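Local coordinates for protein sesquisabinene B synthase 2 (Santalum album, PDB 6A2A) that probably cyclises farnesyl diphosphate to sesquisabinene B, as a magnesium- or manganese-dependent plant terpene synthase, at residues N37-E42 with Q552-L557; Q45-Q50 with F255-I260; E66-L71 with Y95-E100; M76-K81 with S109-D114. All coordinates share one frame; numbering follows the deposited sequence.

Contact 1 of 4, residues N37-E42 with Q552-L557; sequences NLWDYE and QGMSVL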
loop_
_atom_site.group_PDB
_atom_site.type_symbol
_atom_site.label_atom_id
_atom_site.label_comp_id
_atom_site.label_asym_id
_atom_site.label_seq_id
_atom_site.Cartn_x
_atom_site.Cartn_y
_atom_site.Cartn_z
ATOM N N ASN A 37 19.213 -0.668 -10.070
ATOM C CA ASN A 37 19.024 -1.844 -9.265
ATOM C C ASN A 37 19.045 -3.065 -10.167
ATOM O O ASN A 37 19.085 -2.960 -11.356
ATOM C CB ASN A 37 17.719 -1.753 -8.501
ATOM C CG ASN A 37 17.722 -0.629 -7.497
ATOM O OD1 ASN A 37 18.639 -0.487 -6.741
ATOM N ND2 ASN A 37 16.706 0.166 -7.514
ATOM N N LEU A 38 18.924 -4.237 -9.590
ATOM C CA LEU A 38 18.968 -5.470 -10.356
ATOM C C LEU A 38 17.930 -5.535 -11.451
ATOM O O LEU A 38 18.202 -6.020 -12.511
ATOM C CB LEU A 38 18.826 -6.666 -9.435
ATOM C CG LEU A 38 19.955 -6.853 -8.435
ATOM C CD1 LEU A 38 19.596 -7.959 -7.488
ATOM C CD2 LEU A 38 21.255 -7.178 -9.146
ATOM N N TRP A 39 16.731 -5.070 -11.142
ATOM C CA TRP A 39 15.633 -4.953 -12.057
ATOM C C TRP A 39 14.977 -3.610 -11.777
ATOM O O TRP A 39 14.962 -3.167 -10.701
ATOM C CB TRP A 39 14.633 -6.058 -11.847
ATOM C CG TRP A 39 15.166 -7.366 -12.148
ATOM C CD1 TRP A 39 15.263 -7.925 -13.340
ATOM C CD2 TRP A 39 15.697 -8.299 -11.215
ATOM N NE1 TRP A 39 15.824 -9.153 -13.242
ATOM C CE2 TRP A 39 16.104 -9.404 -11.934
ATOM C CE3 TRP A 39 15.862 -8.300 -9.845
ATOM C CZ2 TRP A 39 16.674 -10.489 -11.339
ATOM C CZ3 TRP A 39 16.419 -9.359 -9.260
ATOM C CH2 TRP A 39 16.814 -10.450 -9.987
ATOM N N ASP A 40 14.430 -2.986 -12.783
ATOM C CA ASP A 40 13.768 -1.745 -12.582
ATOM C C ASP A 40 12.403 -2.034 -11.984
ATOM O O ASP A 40 11.844 -3.045 -12.255
ATOM C CB ASP A 40 13.751 -0.980 -13.907
ATOM C CG ASP A 40 12.410 -0.502 -14.289
ATOM O OD1 ASP A 40 11.976 0.543 -13.760
ATOM O OD2 ASP A 40 11.791 -1.167 -15.131
ATOM N N TYR A 41 11.886 -1.150 -11.157
ATOM C CA TYR A 41 10.608 -1.402 -10.512
ATOM C C TYR A 41 9.363 -1.582 -11.391
ATOM O O TYR A 41 8.468 -2.293 -11.003
ATOM C CB TYR A 41 10.337 -0.413 -9.411
ATOM C CG TYR A 41 11.414 -0.368 -8.350
ATOM C CD1 TYR A 41 11.791 -1.490 -7.673
ATOM C CD2 TYR A 41 12.028 0.804 -8.026
ATOM C CE1 TYR A 41 12.748 -1.451 -6.726
ATOM C CE2 TYR A 41 12.989 0.844 -7.090
ATOM C CZ TYR A 41 13.349 -0.287 -6.441
ATOM O OH TYR A 41 14.306 -0.199 -5.510
ATOM N N GLU A 42 9.313 -0.933 -12.550
ATOM C CA GLU A 42 8.140 -1.066 -13.442
ATOM C C GLU A 42 8.180 -2.472 -14.043
ATOM O O GLU A 42 7.144 -3.103 -14.257
ATOM C CB GLU A 42 8.095 0.067 -14.494
ATOM C CG GLU A 42 8.789 -0.233 -15.827
ATOM C CD GLU A 42 8.443 0.648 -17.032
ATOM O OE1 GLU A 42 9.376 1.273 -17.617
ATOM O OE2 GLU A 42 7.251 0.680 -17.422
ATOM N N GLN A 552 20.025 -16.032 -9.444
ATOM C CA GLN A 552 19.084 -16.694 -8.548
ATOM C C GLN A 552 17.704 -16.029 -8.627
ATOM O O GLN A 552 16.664 -16.706 -8.647
ATOM C CB GLN A 552 19.622 -16.614 -7.106
ATOM C CG GLN A 552 20.836 -17.458 -6.855
ATOM C CD GLN A 552 20.681 -18.935 -7.139
ATOM O OE1 GLN A 552 21.676 -19.580 -7.384
ATOM N NE2 GLN A 552 19.482 -19.504 -7.016
ATOM N N GLY A 553 17.660 -14.685 -8.636
ATOM C CA GLY A 553 16.400 -13.955 -8.787
ATOM C C GLY A 553 15.734 -14.255 -10.113
ATOM O O GLY A 553 14.508 -14.379 -10.153
ATOM N N MET A 554 16.524 -14.424 -11.185
ATOM C CA MET A 554 15.945 -14.674 -12.528
ATOM C C MET A 554 15.261 -16.041 -12.505
ATOM O O MET A 554 14.150 -16.205 -12.984
ATOM C CB MET A 554 17.018 -14.689 -13.628
ATOM C CG MET A 554 17.545 -13.315 -14.017
ATOM S SD MET A 554 16.264 -12.329 -14.857
ATOM C CE MET A 554 17.255 -11.003 -15.549
ATOM N N SER A 555 15.903 -17.025 -11.911
ATOM C CA SER A 555 15.314 -18.369 -12.025
ATOM C C SER A 555 14.173 -18.562 -11.029
ATOM O O SER A 555 13.269 -19.382 -11.278
ATOM C CB SER A 555 16.344 -19.436 -11.890
ATOM O OG SER A 555 16.860 -19.435 -10.599
ATOM N N VAL A 556 14.219 -17.886 -9.880
ATOM C CA VAL A 556 13.227 -18.163 -8.856
ATOM C C VAL A 556 12.051 -17.201 -8.902
ATOM O O VAL A 556 10.955 -17.641 -8.710
ATOM C CB VAL A 556 13.902 -18.263 -7.474
ATOM C CG1 VAL A 556 12.897 -18.344 -6.347
ATOM C CG2 VAL A 556 14.802 -19.491 -7.500
ATOM N N LEU A 557 12.244 -15.931 -9.292
ATOM C CA LEU A 557 11.187 -14.964 -9.204
ATOM C C LEU A 557 10.684 -14.511 -10.582
ATOM O O LEU A 557 9.460 -14.241 -10.742
ATOM C CB LEU A 557 11.719 -13.773 -8.415
ATOM C CG LEU A 557 10.768 -12.598 -8.271
ATOM C CD1 LEU A 557 9.516 -12.975 -7.496
ATOM C CD2 LEU A 557 11.468 -11.433 -7.584
#
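Trp39 drives the benzo end of its indole against segment 552-557 of helix 546-558, where CH2 lies 3.7 Å from Gly553 CA. That approach is oblique to the ring plane, and a side chain on Gly553 would collide with the ring, so the backbone forms the bearing surface. Met554 comes to the indole edge: its CE sits 3.3 Å from Trp39 NE1, and Met554 CG lies in the ring plane, 4.0 Å from Trp39 CZ2. The chain of Met554 bends at chi2 (-68°), which folds SD back to the pyrrole side. There Trp39 NE1 gives a weak hydrogen bond to Met554 SD, 3.6 Å long, with 147° at the hydrogen. Were Trp39 an alanine, Gly553 would probably face a gap and Met554 SD would lose its weak N-H donor. Ile283 of helix 281-292 also touches the indole. The sulfur, 81° off the normal of the five-membered ring, makes this an edge-on Met-aromatic contact, joining the N-terminal segment ahead of helix 41-50 to the last helix of this terpene synthase.

Contact 2 of 4, residues Q45-Q50 with F255-I260; sequences QSLGDQ and FHQKEI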
loop_
_atom_site.group_PDB
_atom_site.type_symbol
_atom_site.label_atom_id
_atom_site.label_comp_id
_atom_site.label_asym_id
_atom_site.label_seq_id
_atom_site.Cartn_x
_atom_site.Cartn_y
_atom_site.Cartn_z
ATOM N N GLN A 45 6.792 -4.834 -11.401
ATOM C CA GLN A 45 5.372 -4.649 -11.362
ATOM C C GLN A 45 4.721 -5.305 -12.589
ATOM O O GLN A 45 3.591 -5.761 -12.503
ATOM C CB GLN A 45 5.083 -3.158 -11.225
ATOM C CG GLN A 45 5.506 -2.606 -9.872
ATOM C CD GLN A 45 5.842 -1.143 -9.908
ATOM O OE1 GLN A 45 5.557 -0.450 -10.874
ATOM N NE2 GLN A 45 6.458 -0.649 -8.848
ATOM N N SER A 46 5.434 -5.396 -13.699
ATOM C CA SER A 46 4.857 -5.950 -14.930
ATOM C C SER A 46 4.647 -7.462 -14.809
ATOM O O SER A 46 3.810 -8.024 -15.528
ATOM C CB SER A 46 5.716 -5.631 -16.140
ATOM O OG SER A 46 6.763 -6.593 -16.314
ATOM N N LEU A 47 5.427 -8.111 -13.931
ATOM C CA LEU A 47 5.539 -9.580 -13.891
ATOM C C LEU A 47 4.205 -10.237 -13.538
ATOM O O LEU A 47 3.896 -11.279 -14.112
ATOM C CB LEU A 47 6.567 -10.005 -12.836
ATOM C CG LEU A 47 8.035 -9.889 -13.217
ATOM C CD1 LEU A 47 8.880 -10.233 -12.003
ATOM C CD2 LEU A 47 8.370 -10.780 -14.406
ATOM N N GLY A 48 3.475 -9.686 -12.571
ATOM C CA GLY A 48 2.143 -10.213 -12.191
ATOM C C GLY A 48 1.336 -10.717 -13.392
ATOM O O GLY A 48 0.902 -11.880 -13.420
ATOM N N ASP A 49 1.153 -9.874 -14.411
ATOM C CA ASP A 49 0.304 -10.230 -15.576
ATOM C C ASP A 49 1.042 -10.814 -16.800
ATOM O O ASP A 49 0.410 -11.398 -17.683
ATOM C CB ASP A 49 -0.530 -9.017 -15.978
ATOM C CG ASP A 49 -1.339 -8.472 -14.821
ATOM O OD1 ASP A 49 -2.024 -9.267 -14.139
ATOM O OD2 ASP A 49 -1.278 -7.250 -14.583
ATOM N N GLN A 50 2.365 -10.653 -16.840
ATOM C CA GLN A 50 3.237 -11.273 -17.858
ATOM C C GLN A 50 3.149 -12.808 -17.782
ATOM O O GLN A 50 3.198 -13.494 -18.815
ATOM C CB GLN A 50 4.678 -10.779 -17.661
ATOM C CG GLN A 50 5.764 -11.680 -18.242
ATOM C CD GLN A 50 6.052 -11.438 -19.703
ATOM O OE1 GLN A 50 5.375 -10.662 -20.376
ATOM N NE2 GLN A 50 7.075 -12.115 -20.205
ATOM N N PHE A 255 2.324 -16.018 -7.253
ATOM C CA PHE A 255 2.043 -15.332 -5.981
ATOM C C PHE A 255 3.227 -14.423 -5.598
ATOM O O PHE A 255 3.012 -13.268 -5.201
ATOM C CB PHE A 255 1.830 -16.271 -4.801
ATOM C CG PHE A 255 0.512 -16.981 -4.751
ATOM C CD1 PHE A 255 -0.564 -16.408 -4.100
ATOM C CD2 PHE A 255 0.380 -18.259 -5.298
ATOM C CE1 PHE A 255 -1.770 -17.088 -4.019
ATOM C CE2 PHE A 255 -0.834 -18.932 -5.231
ATOM C CZ PHE A 255 -1.902 -18.345 -4.579
ATOM N N HIS A 256 4.437 -14.967 -5.691
ATOM C CA HIS A 256 5.665 -14.138 -5.413
ATOM C C HIS A 256 5.729 -12.899 -6.313
ATOM O O HIS A 256 6.085 -11.786 -5.875
ATOM C CB HIS A 256 6.916 -14.995 -5.565
ATOM C CG HIS A 256 6.990 -16.097 -4.568
ATOM N ND1 HIS A 256 7.852 -17.149 -4.709
ATOM C CD2 HIS A 256 6.326 -16.271 -3.405
ATOM C CE1 HIS A 256 7.710 -17.960 -3.689
ATOM N NE2 HIS A 256 6.783 -17.428 -2.862
ATOM N N GLN A 257 5.434 -13.062 -7.594
ATOM C CA GLN A 257 5.535 -11.939 -8.516
ATOM C C GLN A 257 4.542 -10.845 -8.112
ATOM O O GLN A 257 4.867 -9.647 -8.258
ATOM C CB GLN A 257 5.309 -12.421 -9.954
ATOM C CG GLN A 257 6.488 -13.220 -10.481
ATOM C CD GLN A 257 6.228 -13.796 -11.848
ATOM O OE1 GLN A 257 5.084 -13.830 -12.291
ATOM N NE2 GLN A 257 7.286 -14.214 -12.518
ATOM N N LYS A 258 3.352 -11.205 -7.623
ATOM C CA LYS A 258 2.372 -10.208 -7.183
ATOM C C LYS A 258 2.877 -9.474 -5.930
ATOM O O LYS A 258 2.660 -8.270 -5.752
ATOM C CB LYS A 258 0.999 -10.840 -6.915
ATOM C CG LYS A 258 0.228 -11.145 -8.208
ATOM C CD LYS A 258 -0.971 -12.063 -8.025
ATOM C CE LYS A 258 -1.336 -12.847 -9.281
ATOM N NZ LYS A 258 -1.823 -11.960 -10.361
ATOM N N GLU A 259 3.476 -10.235 -5.056
ATOM C CA GLU A 259 4.054 -9.693 -3.804
ATOM C C GLU A 259 5.141 -8.667 -4.146
ATOM O O GLU A 259 5.156 -7.597 -3.528
ATOM C CB GLU A 259 4.608 -10.815 -2.917
ATOM C CG GLU A 259 3.558 -11.719 -2.312
ATOM C CD GLU A 259 4.106 -12.990 -1.736
ATOM O OE1 GLU A 259 5.378 -13.131 -1.701
ATOM O OE2 GLU A 259 3.291 -13.833 -1.348
ATOM N N ILE A 260 6.061 -8.974 -5.062
ATOM C CA ILE A 260 7.169 -8.034 -5.346
ATOM C C ILE A 260 6.589 -6.787 -6.006
ATOM O O ILE A 260 7.115 -5.688 -5.835
ATOM C CB ILE A 260 8.311 -8.682 -6.155
ATOM C CG1 ILE A 260 9.543 -7.784 -6.218
ATOM C CG2 ILE A 260 7.865 -9.083 -7.542
ATOM C CD1 ILE A 260 10.033 -7.311 -4.858
HETATM O O HOH W 1 4.248 -7.926 -10.202
HETATM O O HOH W 2 2.315 -13.836 -12.619
#
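Segments 45-50 of helix 41-50 and 255-260 of helix 239-270 run nearly antiparallel, with 150° between their directions and axes 7.6 Å apart at closest approach. The backbones come nearest at Gly48 and Lys258, whose CA atoms are 5.0 Å apart. Helix 41-50 is kinked here: Gly48 N lacks the bond to the preceding turn and instead donates to a water, 3.1 Å away, which lies 2.7 Å from Gln257 O. Leu47 and Gln257 cross at about a right angle, Leu47 CB resting 3.9 Å from Gln257 CD. The Gln257 chain is extended beyond CG (chi2 175°), carrying the amide past Leu47, and its NE2 donates to Leu557 O. Its OE1 faces Leu47 O at 3.4 Å, two acceptors that cannot bond each other. A second water is placed to donate to Gln257 OE1 (2.8 Å) and Gly48 O (a short 2.5 Å), though it may not serve both at once. The polar link between the helices is thus water-mediated, beside a small apolar patch.

Contact 3 of 4, residues E66-L71 with Y95-E100; sequences EEVKSL and YQFETE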
loop_
_atom_site.group_PDB
_atom_site.type_symbol
_atom_site.label_atom_id
_atom_site.label_comp_id
_atom_site.label_asym_id
_atom_site.label_seq_id
_atom_site.Cartn_x
_atom_site.Cartn_y
_atom_site.Cartn_z
ATOM N N GLU A 66 -3.375 -34.767 -6.920
ATOM C CA GLU A 66 -4.017 -35.966 -6.418
ATOM C C GLU A 66 -3.248 -37.204 -6.899
ATOM O O GLU A 66 -3.128 -38.145 -6.151
ATOM C CB GLU A 66 -5.488 -36.009 -6.843
ATOM C CG GLU A 66 -6.398 -35.142 -5.986
ATOM C CD GLU A 66 -6.569 -35.638 -4.559
ATOM O OE1 GLU A 66 -6.914 -36.827 -4.382
ATOM O OE2 GLU A 66 -6.338 -34.836 -3.625
ATOM N N GLU A 67 -2.720 -37.192 -8.115
ATOM C CA GLU A 67 -1.905 -38.314 -8.611
ATOM C C GLU A 67 -0.652 -38.453 -7.753
ATOM O O GLU A 67 -0.276 -39.543 -7.437
ATOM C CB GLU A 67 -1.554 -38.181 -10.097
ATOM C CG GLU A 67 -2.733 -38.452 -11.015
ATOM C CD GLU A 67 -2.466 -38.182 -12.483
ATOM O OE1 GLU A 67 -3.383 -37.696 -13.171
ATOM O OE2 GLU A 67 -1.351 -38.455 -12.933
ATOM N N VAL A 68 -0.043 -37.338 -7.315
ATOM C CA VAL A 68 1.159 -37.435 -6.529
ATOM C C VAL A 68 0.814 -37.898 -5.108
ATOM O O VAL A 68 1.543 -38.615 -4.519
ATOM C CB VAL A 68 1.931 -36.091 -6.554
ATOM C CG1 VAL A 68 3.012 -36.070 -5.489
ATOM C CG2 VAL A 68 2.521 -35.807 -7.927
ATOM N N LYS A 69 -0.304 -37.484 -4.551
ATOM C CA LYS A 69 -0.713 -37.997 -3.262
ATOM C C LYS A 69 -0.802 -39.522 -3.311
ATOM O O LYS A 69 -0.424 -40.223 -2.385
ATOM C CB LYS A 69 -2.147 -37.601 -2.897
ATOM C CG LYS A 69 -2.373 -36.204 -2.365
ATOM C CD LYS A 69 -3.748 -36.079 -1.754
ATOM C CE LYS A 69 -4.168 -34.646 -1.543
ATOM N NZ LYS A 69 -5.439 -34.591 -0.788
ATOM N N SER A 70 -1.423 -39.985 -4.372
ATOM C CA SER A 70 -1.614 -41.425 -4.569
ATOM C C SER A 70 -0.267 -42.133 -4.547
ATOM O O SER A 70 -0.131 -43.161 -3.858
ATOM C CB SER A 70 -2.400 -41.709 -5.830
ATOM O OG SER A 70 -3.760 -41.380 -5.628
ATOM N N LEU A 71 0.718 -41.560 -5.263
ATOM C CA LEU A 71 2.070 -42.110 -5.320
ATOM C C LEU A 71 2.702 -42.132 -3.929
ATOM O O LEU A 71 3.313 -43.104 -3.550
ATOM C CB LEU A 71 2.925 -41.284 -6.287
ATOM C CG LEU A 71 2.520 -41.362 -7.753
ATOM C CD1 LEU A 71 3.212 -40.277 -8.574
ATOM C CD2 LEU A 71 2.883 -42.719 -8.319
ATOM N N TYR A 95 5.248 -29.018 1.480
ATOM C CA TYR A 95 4.154 -28.196 2.059
ATOM C C TYR A 95 2.797 -28.588 1.467
ATOM O O TYR A 95 1.754 -28.337 2.111
ATOM C CB TYR A 95 4.414 -26.696 1.857
ATOM C CG TYR A 95 4.079 -26.189 0.477
ATOM C CD1 TYR A 95 4.857 -26.500 -0.633
ATOM C CD2 TYR A 95 2.934 -25.445 0.250
ATOM C CE1 TYR A 95 4.498 -26.080 -1.902
ATOM C CE2 TYR A 95 2.602 -24.975 -0.992
ATOM C CZ TYR A 95 3.352 -25.338 -2.085
ATOM O OH TYR A 95 2.977 -24.869 -3.298
ATOM N N GLN A 96 2.787 -29.192 0.275
ATOM C CA GLN A 96 1.536 -29.689 -0.316
ATOM C C GLN A 96 1.162 -31.106 0.164
ATOM O O GLN A 96 0.018 -31.503 -0.061
ATOM C CB GLN A 96 1.618 -29.716 -1.848
ATOM C CG GLN A 96 1.683 -28.377 -2.554
ATOM C CD GLN A 96 0.349 -27.686 -2.657
ATOM O OE1 GLN A 96 -0.547 -27.950 -1.856
ATOM N NE2 GLN A 96 0.236 -26.741 -3.570
ATOM N N PHE A 97 2.025 -31.838 0.831
ATOM C CA PHE A 97 1.818 -33.281 1.101
ATOM C C PHE A 97 2.222 -33.579 2.534
ATOM O O PHE A 97 2.702 -34.628 2.807
ATOM C CB PHE A 97 2.592 -34.136 0.084
ATOM C CG PHE A 97 2.178 -33.876 -1.336
ATOM C CD1 PHE A 97 0.914 -34.247 -1.801
ATOM C CD2 PHE A 97 3.047 -33.286 -2.241
ATOM C CE1 PHE A 97 0.515 -33.971 -3.095
ATOM C CE2 PHE A 97 2.644 -33.034 -3.543
ATOM C CZ PHE A 97 1.391 -33.394 -3.984
ATOM N N GLU A 98 1.974 -32.664 3.483
ATOM C CA GLU A 98 2.562 -32.818 4.798
ATOM C C GLU A 98 2.020 -34.085 5.499
ATOM O O GLU A 98 2.779 -34.831 6.112
ATOM C CB GLU A 98 2.256 -31.597 5.667
ATOM C CG GLU A 98 2.978 -30.333 5.225
ATOM C CD GLU A 98 4.454 -30.248 5.565
ATOM O OE1 GLU A 98 5.033 -31.211 6.118
ATOM O OE2 GLU A 98 5.057 -29.190 5.224
ATOM N N THR A 99 0.721 -34.280 5.428
ATOM C CA THR A 99 0.062 -35.447 6.043
ATOM C C THR A 99 0.611 -36.740 5.429
ATOM O O THR A 99 1.055 -37.637 6.126
ATOM C CB THR A 99 -1.464 -35.322 5.901
ATOM O OG1 THR A 99 -1.839 -34.335 6.869
ATOM C CG2 THR A 99 -2.193 -36.622 6.134
ATOM N N GLU A 100 0.602 -36.802 4.119
ATOM C CA GLU A 100 0.967 -38.044 3.425
ATOM C C GLU A 100 2.452 -38.355 3.630
ATOM O O GLU A 100 2.819 -39.523 3.773
ATOM C CB GLU A 100 0.680 -37.929 1.932
ATOM C CG GLU A 100 -0.781 -37.677 1.613
ATOM C CD GLU A 100 -1.303 -36.263 1.752
ATOM O OE1 GLU A 100 -0.508 -35.363 2.117
ATOM O OE2 GLU A 100 -2.514 -36.070 1.522
#
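Phe97, at the N-cap position of helix 98-110, packs against helix 55-73 within the mainly alpha-helical N-terminal domain of the terpene synthase fold. Its ring meets two successive residues differently. Val68 lays CG1 over one face, 3.5 Å from Phe97 CZ; with chi1 at 167° this methyl stands opposite the backbone N, and the two side chains cross at about a right angle. Lys69 instead passes the ring edge, its CG 3.7 Å from Phe97 CE1 and near the ring plane. Phe97 also touches Ile72 of helix 55-73 and Val88 of helix 78-90. With a serine for Phe97, Val68 CG1 and the Lys69 methylenes would probably lose their apolar partner and face a gap. Beyond the ring, the Lys69 chain runs extended to a salt bridge within the helix, Lys69 NZ to Glu66 OE2 at 3.0 Å, whose hydrogen bond is weak. Glu100 is bent at chi2 (80°), which brings its carboxylate slantwise against Lys69: Glu100 OE2 lies 3.5 Å from Lys69 CD but 4.0 Å from NZ, beyond salt-bridge range.

Contact 4 of 4, residues M76-K81 with S109-D114; sequences MEPLTK and SKYEND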
loop_
_atom_site.group_PDB
_atom_site.type_symbol
_atom_site.label_atom_id
_atom_site.label_comp_id
_atom_site.label_asym_id
_atom_site.label_seq_id
_atom_site.Cartn_x
_atom_site.Cartn_y
_atom_site.Cartn_z
ATOM N N MET A 76 5.352 -49.204 -1.761
ATOM C CA MET A 76 6.649 -49.298 -2.371
ATOM C C MET A 76 7.549 -50.066 -1.431
ATOM O O MET A 76 7.243 -50.134 -0.245
ATOM C CB MET A 76 7.232 -47.891 -2.586
ATOM C CG MET A 76 6.403 -47.046 -3.498
ATOM S SD MET A 76 7.191 -45.432 -3.726
ATOM C CE MET A 76 5.969 -44.626 -4.748
ATOM N N GLU A 77 8.681 -50.588 -1.919
ATOM C CA GLU A 77 9.724 -51.019 -1.024
ATOM C C GLU A 77 10.136 -49.818 -0.159
ATOM O O GLU A 77 10.022 -48.676 -0.617
ATOM C CB GLU A 77 10.936 -51.548 -1.785
ATOM C CG GLU A 77 10.634 -52.786 -2.631
ATOM C CD GLU A 77 10.054 -53.941 -1.840
ATOM O OE1 GLU A 77 10.536 -54.216 -0.730
ATOM O OE2 GLU A 77 9.117 -54.560 -2.356
ATOM N N PRO A 78 10.550 -50.068 1.091
ATOM C CA PRO A 78 10.789 -48.968 2.038
ATOM C C PRO A 78 11.889 -47.999 1.581
ATOM O O PRO A 78 11.751 -46.778 1.762
ATOM C CB PRO A 78 11.275 -49.623 3.330
ATOM C CG PRO A 78 11.618 -51.051 2.900
ATOM C CD PRO A 78 10.581 -51.323 1.841
ATOM N N LEU A 79 12.983 -48.515 1.042
ATOM C CA LEU A 79 14.024 -47.579 0.571
ATOM C C LEU A 79 13.452 -46.715 -0.550
ATOM O O LEU A 79 13.719 -45.501 -0.616
ATOM C CB LEU A 79 15.259 -48.347 0.119
ATOM C CG LEU A 79 16.395 -47.467 -0.394
ATOM C CD1 LEU A 79 16.862 -46.505 0.694
ATOM C CD2 LEU A 79 17.543 -48.325 -0.893
ATOM N N THR A 80 12.659 -47.323 -1.432
ATOM C CA THR A 80 12.128 -46.639 -2.578
ATOM C C THR A 80 11.167 -45.552 -2.082
ATOM O O THR A 80 11.145 -44.472 -2.609
ATOM C CB THR A 80 11.450 -47.638 -3.540
ATOM O OG1 THR A 80 12.474 -48.564 -3.946
ATOM C CG2 THR A 80 10.846 -46.966 -4.743
ATOM N N LYS A 81 10.380 -45.844 -1.047
ATOM C CA LYS A 81 9.472 -44.847 -0.520
ATOM C C LYS A 81 10.285 -43.706 0.124
ATOM O O LYS A 81 9.915 -42.567 -0.056
ATOM C CB LYS A 81 8.497 -45.491 0.479
ATOM C CG LYS A 81 7.451 -44.562 1.094
ATOM C CD LYS A 81 6.597 -43.769 0.096
ATOM C CE LYS A 81 5.692 -44.597 -0.797
ATOM N NZ LYS A 81 4.520 -45.113 -0.068
ATOM N N SER A 109 8.941 -46.236 9.563
ATOM C CA SER A 109 9.611 -46.456 10.847
ATOM C C SER A 109 9.072 -47.757 11.484
ATOM O O SER A 109 9.737 -48.313 12.332
ATOM C CB SER A 109 9.497 -45.270 11.799
ATOM O OG SER A 109 8.188 -45.169 12.314
ATOM N N LYS A 110 7.921 -48.212 11.028
ATOM C CA LYS A 110 7.187 -49.396 11.581
ATOM C C LYS A 110 7.451 -50.673 10.759
ATOM O O LYS A 110 7.018 -51.762 11.146
ATOM C CB LYS A 110 5.679 -49.117 11.566
ATOM C CG LYS A 110 5.164 -48.106 12.587
ATOM C CD LYS A 110 6.101 -47.891 13.755
ATOM C CE LYS A 110 5.408 -47.863 15.101
ATOM N NZ LYS A 110 5.077 -46.484 15.533
ATOM N N TYR A 111 8.081 -50.558 9.590
ATOM C CA TYR A 111 8.461 -51.729 8.790
ATOM C C TYR A 111 9.339 -52.638 9.647
ATOM O O TYR A 111 10.364 -52.225 10.163
ATOM C CB TYR A 111 9.202 -51.272 7.535
ATOM C CG TYR A 111 9.357 -52.313 6.465
ATOM C CD1 TYR A 111 10.445 -53.165 6.455
ATOM C CD2 TYR A 111 8.448 -52.397 5.425
ATOM C CE1 TYR A 111 10.597 -54.117 5.461
ATOM C CE2 TYR A 111 8.595 -53.334 4.423
ATOM C CZ TYR A 111 9.673 -54.196 4.432
ATOM O OH TYR A 111 9.803 -55.116 3.418
ATOM N N GLU A 112 8.937 -53.893 9.801
ATOM C CA GLU A 112 9.445 -54.712 10.916
ATOM C C GLU A 112 10.831 -55.263 10.586
ATOM O O GLU A 112 11.707 -55.285 11.450
ATOM C CB GLU A 112 8.420 -55.805 11.251
ATOM C CG GLU A 112 6.981 -55.299 11.153
ATOM C CD GLU A 112 5.945 -56.004 12.013
ATOM O OE1 GLU A 112 5.358 -56.993 11.528
ATOM O OE2 GLU A 112 5.706 -55.541 13.152
ATOM N N ASN A 113 11.056 -55.650 9.336
ATOM C CA ASN A 113 12.322 -56.267 8.987
ATOM C C ASN A 113 13.296 -55.179 8.514
ATOM O O ASN A 113 12.962 -54.433 7.622
ATOM C CB ASN A 113 12.126 -57.344 7.914
ATOM C CG ASN A 113 13.369 -58.184 7.743
ATOM O OD1 ASN A 113 14.399 -57.687 7.309
ATOM N ND2 ASN A 113 13.307 -59.443 8.143
ATOM N N ASP A 114 14.472 -55.129 9.114
ATOM C CA ASP A 114 15.469 -54.108 8.845
ATOM C C ASP A 114 16.488 -54.538 7.777
ATOM O O ASP A 114 17.442 -53.822 7.511
ATOM C CB ASP A 114 16.222 -53.811 10.130
ATOM C CG ASP A 114 15.382 -53.055 11.145
ATOM O OD1 ASP A 114 14.479 -52.304 10.759
ATOM O OD2 ASP A 114 15.628 -53.231 12.359
HETATM O O HOH W 3 8.554 -54.772 1.281
#
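Pro78, at the start of helix 78-90, points a corner of its ring, CG and CD, over one face of Tyr111, and this pair forms the close-packed part of the contact. Pro78 CG stands 4.0 Å from the centroid of the phenol ring and only 9° off its normal, a CH-pi contact over the middle of the face. Beside it, Pro78 CD reaches Tyr111 CE2 at 3.8 Å, so two ring carbons of the proline bear on the aromatic surface. The tyrosine is swung into this place by chi1 of -166°, which sets CG opposite the backbone N and sends the ring across to the proline. The other side is looser and wetter. Glu77, the N-cap residue, is exposed, and its OE1 stays 4.3 Å from Tyr111 OH. A water fills the interval: it donates to Glu77 OE1 at 2.9 Å and is hydrogen-bonded to Tyr111 OH, at a short 2.5 Å. Trp116 touches Pro78 and meets the Tyr111 ring with planes at about 85°. The contact thus joins the first turn of helix 78-90 to the loop leaving helix 98-110, with helix 121-133 close by against Leu79.

Overall arrangement
Contact 1 is the buried one; contacts 2, 3 and 4 are partly buried, and contact 4 lies farthest out, its centre about 31 Å from that of the chain. Contacts 1 and 2 share helix 41-50, their centres about 11 Å apart, and touch through Leu557, whose CD1 packs on His256. Contacts 3 and 4 share helix 98-110 and alternate along the chain, with Leu71 O against Met76 CE. Both are nested inside the long loops closed by contacts 1 and 2. Chemistry differs accordingly: sulfur and indole in contact 1, bridging waters in contacts 2 and 4, and an aromatic ring against valine and a lysine methylene, with charges at the margin, in contact 3.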